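Local atomic coordinates of aminoacyl-tRNA synthetase (Cryptosporidium parvum, PDB entry 5F9Z), a protein that probably catalyses the ATP-dependent charging of tRNA with proline, and binds the inhibitor halofuginone together with an ATP analogue. Residues A[19-22]-A[23-26]; A[26-29]-A[30-34]; A[195-198]-A[199-203]; A[401-404]-A[405-409]. All coordinates share one frame; numbering follows the deposited sequence.

All four contacts are local, yet they differ in setting. Interactions 1 and 2 share Phe26 and follow the chain from a turn into helix 26-36, tied together by Gln32 OE1 accepting from Thr19 N (2.9 Å); both are partly buried. Interaction 3, a mainly buried contact near the nucleotide and inhibitor, closes helix 181-202 with widened backbone turns. Interaction 4, partly buried on helix 393-417, relies on a long, water-bridged ion pair and a cation-pi contact. Interactions 3 and 4 touch through Leu202 O and Gln405 NE2, 3.1 Å apart, with centres about 13 Å apart. Polar side-chain pairs lie toward the surface, whereas aromatic and aliphatic packing faces inward.

Interaction 1: A[19-22]-A[23-26]; sequences TADK and ITSF
Ile23 meets the carboxylate of Asp21 through its backbone: its N lies 3.0 Å from Asp21 OD1, but the N-H points poorly at the oxygen, so the bond is weak. Its CB follows, 3.6 Å from the same oxygen. Thr24 comes next and makes the straighter approach, its N sitting 2.9 Å from Asp21 OD1 with an angle of 170° at the hydrogen. Both distances carry a reservation, because OD1 is placed too close to another atom of the model. The Asp21 side chain reaches these amides because CG lies anti to its own N (chi1 -177°), while OD2 is held by Asn290 ND2. The Thr24 side chain passes obliquely by Asp21, its OG1 3.2 Å from Asp21 CB. With Ser25 the backbone closes the turn, Ser25 N donating to Asp21 O over 2.9 Å. One side-chain oxygen facing the amides two and three residues ahead, together with a main-chain bond to the fourth, is consistent with an Asx motif, the main-chain bond being its surer half; it leads straight into helix 26-36. Ser25 holds the N-cap position, but its hydroxyl makes no capping bond; its OG lies beside Ala20 CB, 4.1 Å away. Phe26 then begins the helix. Its ring turns an edge to Lys22 O, which lies in the ring plane 3.3 Å from CD1, and Phe26 CA brings a C-H to the same oxygen. The aliphatic part of Lys22 runs alongside the ring, pointing the same way, with Lys22 CG 4.1 Å from Phe26 CD1. The extended lysine chain carries NZ onward to Gly288 O and Met285 O.

Interaction 2: A[26-29]-A[30-34]; sequences FADW and YSQVI
Trp29 and Val33 form the dense part of this contact, one turn apart on helix 26-36. Methyl CG2 of Val33 sits over one face of the indole, 3.7 Å from the centroid of its five-membered ring and 21° off the ring normal, which meets the geometry of a CH-pi interaction. Its closest ring atom is Trp29 CE2, 3.5 Å from Val33 CG2. Trp29 CE3 also lies against Tyr30 CB at 4.0 Å, and the phenol is directed away from the segment before it, with OH bound to Pro162 O. Tyr30, Phe26 and Val33 seat helix 26-36 on helix 278-287, while the indole NE1 donates to Asp289 O. Regular i to i+4 backbone bonds such as Tyr30 N to Phe26 O (2.8 Å) confirm an alpha-helical turn beneath them. The other side is more open. Asp28 is exposed and Gln32 partly so. Gln32 CG lies beside its own N (chi1 -65°) and the chain runs out extended, bringing NE2 to the carboxylate: Gln32 NE2 donates to Asp28 OD1 over 3.2 Å, almost straight at 172°. OD1 lies in the plane of the Gln32 amide, but the donor meets the oxygen from above the carboxylate plane. A second approach, Gln32 NE2 to Asp28 OD2 at 3.1 Å, is weak. The other end of the amide, Gln32 OE1, accepts from Thr19 N and from Lys36 NZ.

Interaction 3: A[195-198]-A[199-203]; sequences YASI and YEDLL
Different first torsions bring Ser197 and Asp201 together one helical turn apart: the serine OG stands anti to its backbone N (chi1 175°), whereas the aspartate CG lies beside its own N and anti to the carbonyl carbon (chi1 -64°). Ser197 OG then donates to Asp201 OD2 over 2.7 Å, meeting the lone pair that faces away from the other carboxylate oxygen. The same two residues are joined through the backbone, Asp201 N reaching Ser197 O at 2.7 Å. That carbonyl takes a second, weak bond from Leu202 N at 3.3 Å. Ile198 O behaves similarly, with Leu203 N at 3.0 Å as its firmer partner and Leu202 N as a weak one. Bonds spanning five residues are the mark of a pi-type turn, and here they widen the C-terminal end of helix 181-202 within the class II synthetase core. Earlier in the helix the i to i+4 pattern holds, as in the bond from Glu200 N to Ala196 O. On the buried side Tyr199 turns a ring edge to Tyr195 O, which lies in the ring plane 3.4 Å from Tyr199 CD1. Ile198 CD1 and Leu202 CD2 approach more loosely, 4.2 Å apart, and both residues pack on helix 53-71. The two tyrosines lie near the bound ligands: the side chain of Tyr199 is about 6 Å from the ATP analogue, its OH weakly bonded to Ala240 O of the nucleotide pocket, and that of Tyr195 about 6 Å from halofuginone, its hydroxyl bonded to Gln172 OE1.

Interaction 4: A[401-404]-A[405-409]; sequences LEEF and QNRLL
Arg407 NH1 and Glu403 OE1 form a long salt bridge, 3.6 Å apart, the carboxylate and guanidinium planes standing 82° from each other. A water fills in where the direct pairing is stretched: it donates to Glu403 OE1 over 2.7 Å and accepts from Arg407 NH1 over 2.8 Å, lying in the guanidinium plane at its edge. Arg407 NE has a separate partner, Asp381 OD2, so the arginine is shared between two carboxylates, which would be expected to stabilise its positive charge. The bend at chi3 (58°) folds the group back over Phe404, and NH2 comes down on one ring face 3.3 Å from Phe404 CD2. With CZ 4.9 Å from the ring centroid and 26° off the normal, this is an off-centre cation-pi contact, the two planes inclined rather than stacked. Leu408 meets the same ring differently, its CD1 lying in the ring plane 3.5 Å from Phe404 CE1. Glu403 O accepts the backbone N of Arg407 at 2.9 Å and also a longer bond from a second water, which in turn accepts from Asn406 ND2. Gln405 points away from this group; its NE2 donates to Leu202 O, and its OE1 accepts weakly from Lys298 N. Phe404 and Arg407 both rest on Val379 of strand 374-379. Helix 393-417 is thus amphipathic here, a charged i to i+4 pair bordering an aromatic flank that packs against the mixed sheet of the anticodon-binding domain.

Interaction 1: A[19-22]-A[23-26]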
loop_
_atom_site.group_PDB
_atom_site.type_symbol
_atom_site.label_atom_id
_atom_site.label_comp_id
_atom_site.label_asym_id
_atom_site.label_seq_id
_atom_site.Cartn_x
_atom_site.Cartn_y
_atom_site.Cartn_z
ATOM N N THR A 19 -4.766 -2.906 -23.765
ATOM C CA THR A 19 -4.191 -2.452 -25.024
ATOM C C THR A 19 -3.018 -1.502 -24.832
ATOM O O THR A 19 -2.163 -1.403 -25.718
ATOM C CB THR A 19 -5.261 -1.761 -25.873
ATOM O OG1 THR A 19 -5.721 -0.584 -25.197
ATOM C CG2 THR A 19 -6.442 -2.694 -26.107
ATOM N N ALA A 20 -2.958 -0.807 -23.701
ATOM C CA ALA A 20 -1.892 0.145 -23.438
ATOM C C ALA A 20 -0.696 -0.555 -22.809
ATOM O O ALA A 20 -0.842 -1.374 -21.897
ATOM C CB ALA A 20 -2.381 1.267 -22.524
ATOM N N ASP A 21 0.488 -0.216 -23.304
ATOM C CA ASP A 21 1.724 -0.801 -22.807
ATOM C C ASP A 21 2.081 -0.210 -21.447
ATOM O O ASP A 21 1.981 1.001 -21.234
ATOM C CB ASP A 21 2.836 -0.551 -23.824
ATOM C CG ASP A 21 4.139 -1.189 -23.434
ATOM O OD1 ASP A 21 4.955 -0.504 -22.782
ATOM O OD2 ASP A 21 4.354 -2.366 -23.797
ATOM N N LYS A 22 2.497 -1.076 -20.517
ATOM C CA LYS A 22 2.740 -0.627 -19.146
ATOM C C LYS A 22 3.901 0.357 -19.074
ATOM O O LYS A 22 3.861 1.318 -18.297
ATOM C CB LYS A 22 3.005 -1.824 -18.230
ATOM C CG LYS A 22 3.332 -1.428 -16.791
ATOM C CD LYS A 22 3.653 -2.631 -15.916
ATOM C CE LYS A 22 3.963 -2.194 -14.491
ATOM N NZ LYS A 22 4.242 -3.344 -13.589
ATOM N N ILE A 23 4.944 0.139 -19.872
ATOM C CA ILE A 23 6.139 0.969 -19.768
ATOM C C ILE A 23 5.980 2.260 -20.563
ATOM O O ILE A 23 6.255 3.354 -20.056
ATOM C CB ILE A 23 7.381 0.174 -20.214
ATOM C CG1 ILE A 23 7.783 -0.829 -19.129
ATOM C CG2 ILE A 23 8.533 1.112 -20.537
ATOM C CD1 ILE A 23 9.103 -1.526 -19.393
ATOM N N THR A 24 5.531 2.161 -21.816
ATOM C CA THR A 24 5.474 3.335 -22.679
ATOM C C THR A 24 4.203 4.157 -22.496
ATOM O O THR A 24 4.207 5.352 -22.815
ATOM C CB THR A 24 5.607 2.924 -24.147
ATOM O OG1 THR A 24 4.559 2.011 -24.487
ATOM C CG2 THR A 24 6.954 2.261 -24.395
ATOM N N SER A 25 3.116 3.555 -21.996
ATOM C CA SER A 25 1.854 4.257 -21.775
ATOM C C SER A 25 1.313 3.839 -20.403
ATOM O O SER A 25 0.289 3.169 -20.281
ATOM C CB SER A 25 0.849 3.966 -22.893
ATOM O OG SER A 25 -0.299 4.787 -22.775
ATOM N N PHE A 26 2.017 4.262 -19.350
ATOM C CA PHE A 26 1.719 3.776 -18.005
ATOM C C PHE A 26 0.363 4.265 -17.511
ATOM O O PHE A 26 -0.405 3.490 -16.930
ATOM C CB PHE A 26 2.825 4.204 -17.041
ATOM C CG PHE A 26 2.637 3.696 -15.641
ATOM C CD1 PHE A 26 3.055 2.423 -15.292
ATOM C CD2 PHE A 26 2.046 4.490 -14.673
ATOM C CE1 PHE A 26 2.889 1.951 -14.006
ATOM C CE2 PHE A 26 1.875 4.023 -13.384
ATOM C CZ PHE A 26 2.296 2.752 -13.050
#

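Interaction 2: A[26-29]-A[30-34]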
loop_
_atom_site.group_PDB
_atom_site.type_symbol
_atom_site.label_atom_id
_atom_site.label_comp_id
_atom_site.label_asym_id
_atom_site.label_seq_id
_atom_site.Cartn_x
_atom_site.Cartn_y
_atom_site.Cartn_z
ATOM N N PHE A 26 2.017 4.262 -19.350
ATOM C CA PHE A 26 1.719 3.776 -18.005
ATOM C C PHE A 26 0.363 4.265 -17.511
ATOM O O PHE A 26 -0.405 3.490 -16.930
ATOM C CB PHE A 26 2.825 4.204 -17.041
ATOM C CG PHE A 26 2.637 3.696 -15.641
ATOM C CD1 PHE A 26 3.055 2.423 -15.292
ATOM C CD2 PHE A 26 2.046 4.490 -14.673
ATOM C CE1 PHE A 26 2.889 1.951 -14.006
ATOM C CE2 PHE A 26 1.875 4.023 -13.384
ATOM C CZ PHE A 26 2.296 2.752 -13.050
ATOM N N ALA A 27 0.057 5.549 -17.717
ATOM C CA ALA A 27 -1.204 6.094 -17.224
ATOM C C ALA A 27 -2.397 5.388 -17.854
ATOM O O ALA A 27 -3.356 5.031 -17.159
ATOM C CB ALA A 27 -1.268 7.598 -17.490
ATOM N N ASP A 28 -2.353 5.172 -19.170
ATOM C CA ASP A 28 -3.438 4.457 -19.834
ATOM C C ASP A 28 -3.458 2.989 -19.429
ATOM O O ASP A 28 -4.531 2.387 -19.306
ATOM C CB ASP A 28 -3.309 4.603 -21.350
ATOM C CG ASP A 28 -4.505 4.047 -22.096
ATOM O OD1 ASP A 28 -5.591 3.939 -21.486
ATOM O OD2 ASP A 28 -4.364 3.724 -23.294
ATOM N N TRP A 29 -2.280 2.394 -19.214
ATOM C CA TRP A 29 -2.226 1.015 -18.739
ATOM C C TRP A 29 -2.868 0.882 -17.366
ATOM O O TRP A 29 -3.635 -0.056 -17.118
ATOM C CB TRP A 29 -0.776 0.527 -18.699
ATOM C CG TRP A 29 -0.611 -0.813 -18.039
ATOM C CD1 TRP A 29 -0.650 -2.035 -18.645
ATOM C CD2 TRP A 29 -0.380 -1.065 -16.646
ATOM N NE1 TRP A 29 -0.458 -3.030 -17.717
ATOM C CE2 TRP A 29 -0.291 -2.462 -16.482
ATOM C CE3 TRP A 29 -0.241 -0.245 -15.521
ATOM C CZ2 TRP A 29 -0.072 -3.055 -15.241
ATOM C CZ3 TRP A 29 -0.024 -0.837 -14.289
ATOM C CH2 TRP A 29 0.059 -2.228 -14.159
ATOM N N TYR A 30 -2.566 1.813 -16.459
ATOM C CA TYR A 30 -3.111 1.741 -15.108
ATOM C C TYR A 30 -4.627 1.885 -15.116
ATOM O O TYR A 30 -5.328 1.187 -14.375
ATOM C CB TYR A 30 -2.466 2.818 -14.233
ATOM C CG TYR A 30 -2.849 2.754 -12.773
ATOM C CD1 TYR A 30 -2.578 1.624 -12.012
ATOM C CD2 TYR A 30 -3.461 3.834 -12.147
ATOM C CE1 TYR A 30 -2.920 1.563 -10.675
ATOM C CE2 TYR A 30 -3.806 3.783 -10.810
ATOM C CZ TYR A 30 -3.532 2.645 -10.078
ATOM O OH TYR A 30 -3.873 2.590 -8.746
ATOM N N SER A 31 -5.154 2.774 -15.961
ATOM C CA SER A 31 -6.597 2.970 -16.030
ATOM C C SER A 31 -7.299 1.726 -16.567
ATOM O O SER A 31 -8.310 1.285 -16.012
ATOM C CB SER A 31 -6.921 4.186 -16.896
ATOM O OG SER A 31 -8.322 4.376 -17.001
ATOM N N GLN A 32 -6.772 1.145 -17.648
ATOM C CA GLN A 32 -7.397 -0.042 -18.223
ATOM C C GLN A 32 -7.332 -1.224 -17.264
ATOM O O GLN A 32 -8.263 -2.036 -17.207
ATOM C CB GLN A 32 -6.732 -0.403 -19.551
ATOM C CG GLN A 32 -6.918 0.623 -20.655
ATOM C CD GLN A 32 -6.382 0.136 -21.989
ATOM O OE1 GLN A 32 -6.496 -1.044 -22.323
ATOM N NE2 GLN A 32 -5.789 1.043 -22.757
ATOM N N VAL A 33 -6.244 -1.338 -16.500
ATOM C CA VAL A 33 -6.079 -2.484 -15.612
ATOM C C VAL A 33 -7.083 -2.428 -14.465
ATOM O O VAL A 33 -7.700 -3.440 -14.115
ATOM C CB VAL A 33 -4.628 -2.558 -15.104
ATOM C CG1 VAL A 33 -4.534 -3.443 -13.877
ATOM C CG2 VAL A 33 -3.716 -3.087 -16.198
ATOM N N ILE A 34 -7.275 -1.250 -13.870
ATOM C CA ILE A 34 -8.185 -1.148 -12.732
ATOM C C ILE A 34 -9.648 -1.104 -13.158
ATOM O O ILE A 34 -10.525 -1.454 -12.358
ATOM C CB ILE A 34 -7.853 0.084 -11.873
ATOM C CG1 ILE A 34 -8.000 1.367 -12.692
ATOM C CG2 ILE A 34 -6.451 -0.034 -11.292
ATOM C CD1 ILE A 34 -7.565 2.612 -11.957
#

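Interaction 3: A[195-198]-A[199-203]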
loop_
_atom_site.group_PDB
_atom_site.type_symbol
_atom_site.label_atom_id
_atom_site.label_comp_id
_atom_site.label_asym_id
_atom_site.label_seq_id
_atom_site.Cartn_x
_atom_site.Cartn_y
_atom_site.Cartn_z
ATOM N N TYR A 195 3.777 -2.365 9.160
ATOM C CA TYR A 195 3.506 -1.744 7.868
ATOM C C TYR A 195 4.375 -2.360 6.778
ATOM O O TYR A 195 3.886 -2.697 5.693
ATOM C CB TYR A 195 3.736 -0.235 7.951
ATOM C CG TYR A 195 2.604 0.536 8.589
ATOM C CD1 TYR A 195 1.308 0.037 8.583
ATOM C CD2 TYR A 195 2.830 1.764 9.194
ATOM C CE1 TYR A 195 0.272 0.740 9.162
ATOM C CE2 TYR A 195 1.797 2.477 9.774
ATOM C CZ TYR A 195 0.521 1.958 9.758
ATOM O OH TYR A 195 -0.511 2.660 10.336
ATOM N N ALA A 196 5.673 -2.517 7.053
ATOM C CA ALA A 196 6.556 -3.178 6.097
ATOM C C ALA A 196 6.137 -4.621 5.856
ATOM O O ALA A 196 6.306 -5.140 4.747
ATOM C CB ALA A 196 8.002 -3.118 6.588
ATOM N N SER A 197 5.589 -5.284 6.878
ATOM C CA SER A 197 5.106 -6.648 6.698
ATOM C C SER A 197 3.868 -6.682 5.811
ATOM O O SER A 197 3.707 -7.598 4.997
ATOM C CB SER A 197 4.812 -7.284 8.057
ATOM O OG SER A 197 4.238 -8.571 7.903
ATOM N N ILE A 198 2.981 -5.694 5.957
ATOM C CA ILE A 198 1.779 -5.643 5.128
ATOM C C ILE A 198 2.150 -5.552 3.653
ATOM O O ILE A 198 1.576 -6.247 2.807
ATOM C CB ILE A 198 0.880 -4.469 5.562
ATOM C CG1 ILE A 198 0.217 -4.767 6.908
ATOM C CG2 ILE A 198 -0.173 -4.175 4.503
ATOM C CD1 ILE A 198 -0.733 -5.945 6.875
ATOM N N TYR A 199 3.126 -4.706 3.323
ATOM C CA TYR A 199 3.498 -4.528 1.923
ATOM C C TYR A 199 4.285 -5.722 1.393
ATOM O O TYR A 199 4.040 -6.182 0.272
ATOM C CB TYR A 199 4.300 -3.239 1.754
ATOM C CG TYR A 199 3.442 -2.007 1.584
ATOM C CD1 TYR A 199 2.873 -1.375 2.681
ATOM C CD2 TYR A 199 3.202 -1.476 0.323
ATOM C CE1 TYR A 199 2.089 -0.249 2.528
ATOM C CE2 TYR A 199 2.419 -0.350 0.160
ATOM C CZ TYR A 199 1.863 0.258 1.265
ATOM O OH TYR A 199 1.086 1.384 1.109
ATOM N N GLU A 200 5.229 -6.242 2.178
ATOM C CA GLU A 200 6.121 -7.279 1.676
ATOM C C GLU A 200 5.557 -8.686 1.867
ATOM O O GLU A 200 5.613 -9.506 0.946
ATOM C CB GLU A 200 7.494 -7.161 2.346
ATOM C CG GLU A 200 8.198 -5.841 2.064
ATOM C CD GLU A 200 9.707 -5.950 2.145
ATOM O OE1 GLU A 200 10.387 -4.908 2.031
ATOM O OE2 GLU A 200 10.217 -7.077 2.315
ATOM N N ASP A 201 5.014 -8.986 3.048
ATOM C CA ASP A 201 4.515 -10.334 3.296
ATOM C C ASP A 201 3.137 -10.550 2.681
ATOM O O ASP A 201 2.850 -11.636 2.163
ATOM C CB ASP A 201 4.474 -10.618 4.799
ATOM C CG ASP A 201 5.850 -10.602 5.431
ATOM O OD1 ASP A 201 6.810 -11.070 4.783
ATOM O OD2 ASP A 201 5.974 -10.120 6.577
ATOM N N LEU A 202 2.276 -9.536 2.724
ATOM C CA LEU A 202 0.912 -9.679 2.228
ATOM C C LEU A 202 0.776 -9.226 0.777
ATOM O O LEU A 202 0.212 -9.948 -0.051
ATOM C CB LEU A 202 -0.055 -8.897 3.123
ATOM C CG LEU A 202 -1.551 -9.097 2.877
ATOM C CD1 LEU A 202 -1.984 -10.493 3.305
ATOM C CD2 LEU A 202 -2.366 -8.032 3.597
ATOM N N LEU A 203 1.287 -8.040 0.453
ATOM C CA LEU A 203 1.153 -7.474 -0.882
ATOM C C LEU A 203 2.338 -7.784 -1.789
ATOM O O LEU A 203 2.319 -7.386 -2.959
ATOM C CB LEU A 203 0.963 -5.956 -0.791
ATOM C CG LEU A 203 -0.190 -5.473 0.091
ATOM C CD1 LEU A 203 -0.240 -3.956 0.117
ATOM C CD2 LEU A 203 -1.513 -6.048 -0.386
#

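Interaction 4: A[401-404]-A[405-409]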
loop_
_atom_site.group_PDB
_atom_site.type_symbol
_atom_site.label_atom_id
_atom_site.label_comp_id
_atom_site.label_asym_id
_atom_site.label_seq_id
_atom_site.Cartn_x
_atom_site.Cartn_y
_atom_site.Cartn_z
ATOM N N LEU A 401 0.754 -21.518 -4.766
ATOM C CA LEU A 401 0.419 -20.170 -4.318
ATOM C C LEU A 401 1.515 -19.606 -3.424
ATOM O O LEU A 401 1.823 -18.410 -3.483
ATOM C CB LEU A 401 -0.927 -20.179 -3.592
ATOM C CG LEU A 401 -2.127 -20.631 -4.428
ATOM C CD1 LEU A 401 -3.400 -20.625 -3.596
ATOM C CD2 LEU A 401 -2.283 -19.752 -5.660
ATOM N N GLU A 402 2.113 -20.455 -2.585
ATOM C CA GLU A 402 3.263 -20.038 -1.791
ATOM C C GLU A 402 4.426 -19.634 -2.690
ATOM O O GLU A 402 5.059 -18.592 -2.482
ATOM C CB GLU A 402 3.676 -21.170 -0.849
ATOM C CG GLU A 402 4.893 -20.872 0.007
ATOM C CD GLU A 402 4.530 -20.301 1.361
ATOM O OE1 GLU A 402 3.324 -20.094 1.616
ATOM O OE2 GLU A 402 5.450 -20.066 2.174
ATOM N N GLU A 403 4.718 -20.454 -3.704
ATOM C CA GLU A 403 5.771 -20.115 -4.656
ATOM C C GLU A 403 5.406 -18.872 -5.457
ATOM O O GLU A 403 6.274 -18.049 -5.769
ATOM C CB GLU A 403 6.028 -21.299 -5.588
ATOM C CG GLU A 403 7.182 -21.096 -6.553
ATOM C CD GLU A 403 7.217 -22.143 -7.648
ATOM O OE1 GLU A 403 7.907 -21.917 -8.664
ATOM O OE2 GLU A 403 6.549 -23.188 -7.497
ATOM N N PHE A 404 4.125 -18.728 -5.805
ATOM C CA PHE A 404 3.658 -17.528 -6.494
ATOM C C PHE A 404 3.957 -16.280 -5.672
ATOM O O PHE A 404 4.498 -15.294 -6.189
ATOM C CB PHE A 404 2.157 -17.651 -6.768
ATOM C CG PHE A 404 1.653 -16.770 -7.881
ATOM C CD1 PHE A 404 1.682 -15.388 -7.768
ATOM C CD2 PHE A 404 1.114 -17.329 -9.028
ATOM C CE1 PHE A 404 1.208 -14.585 -8.789
ATOM C CE2 PHE A 404 0.635 -16.530 -10.049
ATOM C CZ PHE A 404 0.684 -15.156 -9.929
ATOM N N GLN A 405 3.612 -16.310 -4.382
ATOM C CA GLN A 405 3.833 -15.160 -3.511
ATOM C C GLN A 405 5.314 -14.811 -3.424
ATOM O O GLN A 405 5.696 -13.640 -3.532
ATOM C CB GLN A 405 3.265 -15.449 -2.121
ATOM C CG GLN A 405 3.364 -14.291 -1.142
ATOM C CD GLN A 405 2.192 -13.335 -1.249
ATOM O OE1 GLN A 405 1.163 -13.661 -1.838
ATOM N NE2 GLN A 405 2.343 -12.147 -0.674
ATOM N N ASN A 406 6.165 -15.819 -3.227
ATOM C CA ASN A 406 7.599 -15.568 -3.114
ATOM C C ASN A 406 8.175 -15.033 -4.419
ATOM O O ASN A 406 9.057 -14.166 -4.406
ATOM C CB ASN A 406 8.320 -16.846 -2.687
ATOM C CG ASN A 406 9.829 -16.714 -2.745
ATOM O OD1 ASN A 406 10.450 -16.154 -1.841
ATOM N ND2 ASN A 406 10.428 -17.232 -3.810
ATOM N N ARG A 407 7.684 -15.531 -5.557
ATOM C CA ARG A 407 8.215 -15.097 -6.846
ATOM C C ARG A 407 7.879 -13.636 -7.125
ATOM O O ARG A 407 8.708 -12.899 -7.671
ATOM C CB ARG A 407 7.680 -15.997 -7.960
ATOM C CG ARG A 407 8.111 -15.582 -9.358
ATOM C CD ARG A 407 7.649 -16.580 -10.412
ATOM N NE ARG A 407 6.200 -16.760 -10.417
ATOM C CZ ARG A 407 5.575 -17.817 -9.907
ATOM N NH1 ARG A 407 6.273 -18.796 -9.349
ATOM N NH2 ARG A 407 4.252 -17.894 -9.957
ATOM N N LEU A 408 6.672 -13.200 -6.760
ATOM C CA LEU A 408 6.299 -11.803 -6.959
ATOM C C LEU A 408 7.182 -10.877 -6.133
ATOM O O LEU A 408 7.675 -9.859 -6.634
ATOM C CB LEU A 408 4.827 -11.591 -6.603
ATOM C CG LEU A 408 3.770 -12.155 -7.552
ATOM C CD1 LEU A 408 2.388 -11.705 -7.110
ATOM C CD2 LEU A 408 4.047 -11.727 -8.983
ATOM N N LEU A 409 7.390 -11.213 -4.859
ATOM C CA LEU A 409 8.210 -10.364 -4.001
ATOM C C LEU A 409 9.665 -10.365 -4.450
ATOM O O LEU A 409 10.325 -9.319 -4.432
ATOM C CB LEU A 409 8.095 -10.820 -2.546
ATOM C CG LEU A 409 8.935 -10.039 -1.532
ATOM C CD1 LEU A 409 8.593 -8.558 -1.577
ATOM C CD2 LEU A 409 8.740 -10.596 -0.130
HETATM O O HOH W 1 9.489 -18.705 -5.745
HETATM O O HOH W 2 8.885 -19.377 -8.705
#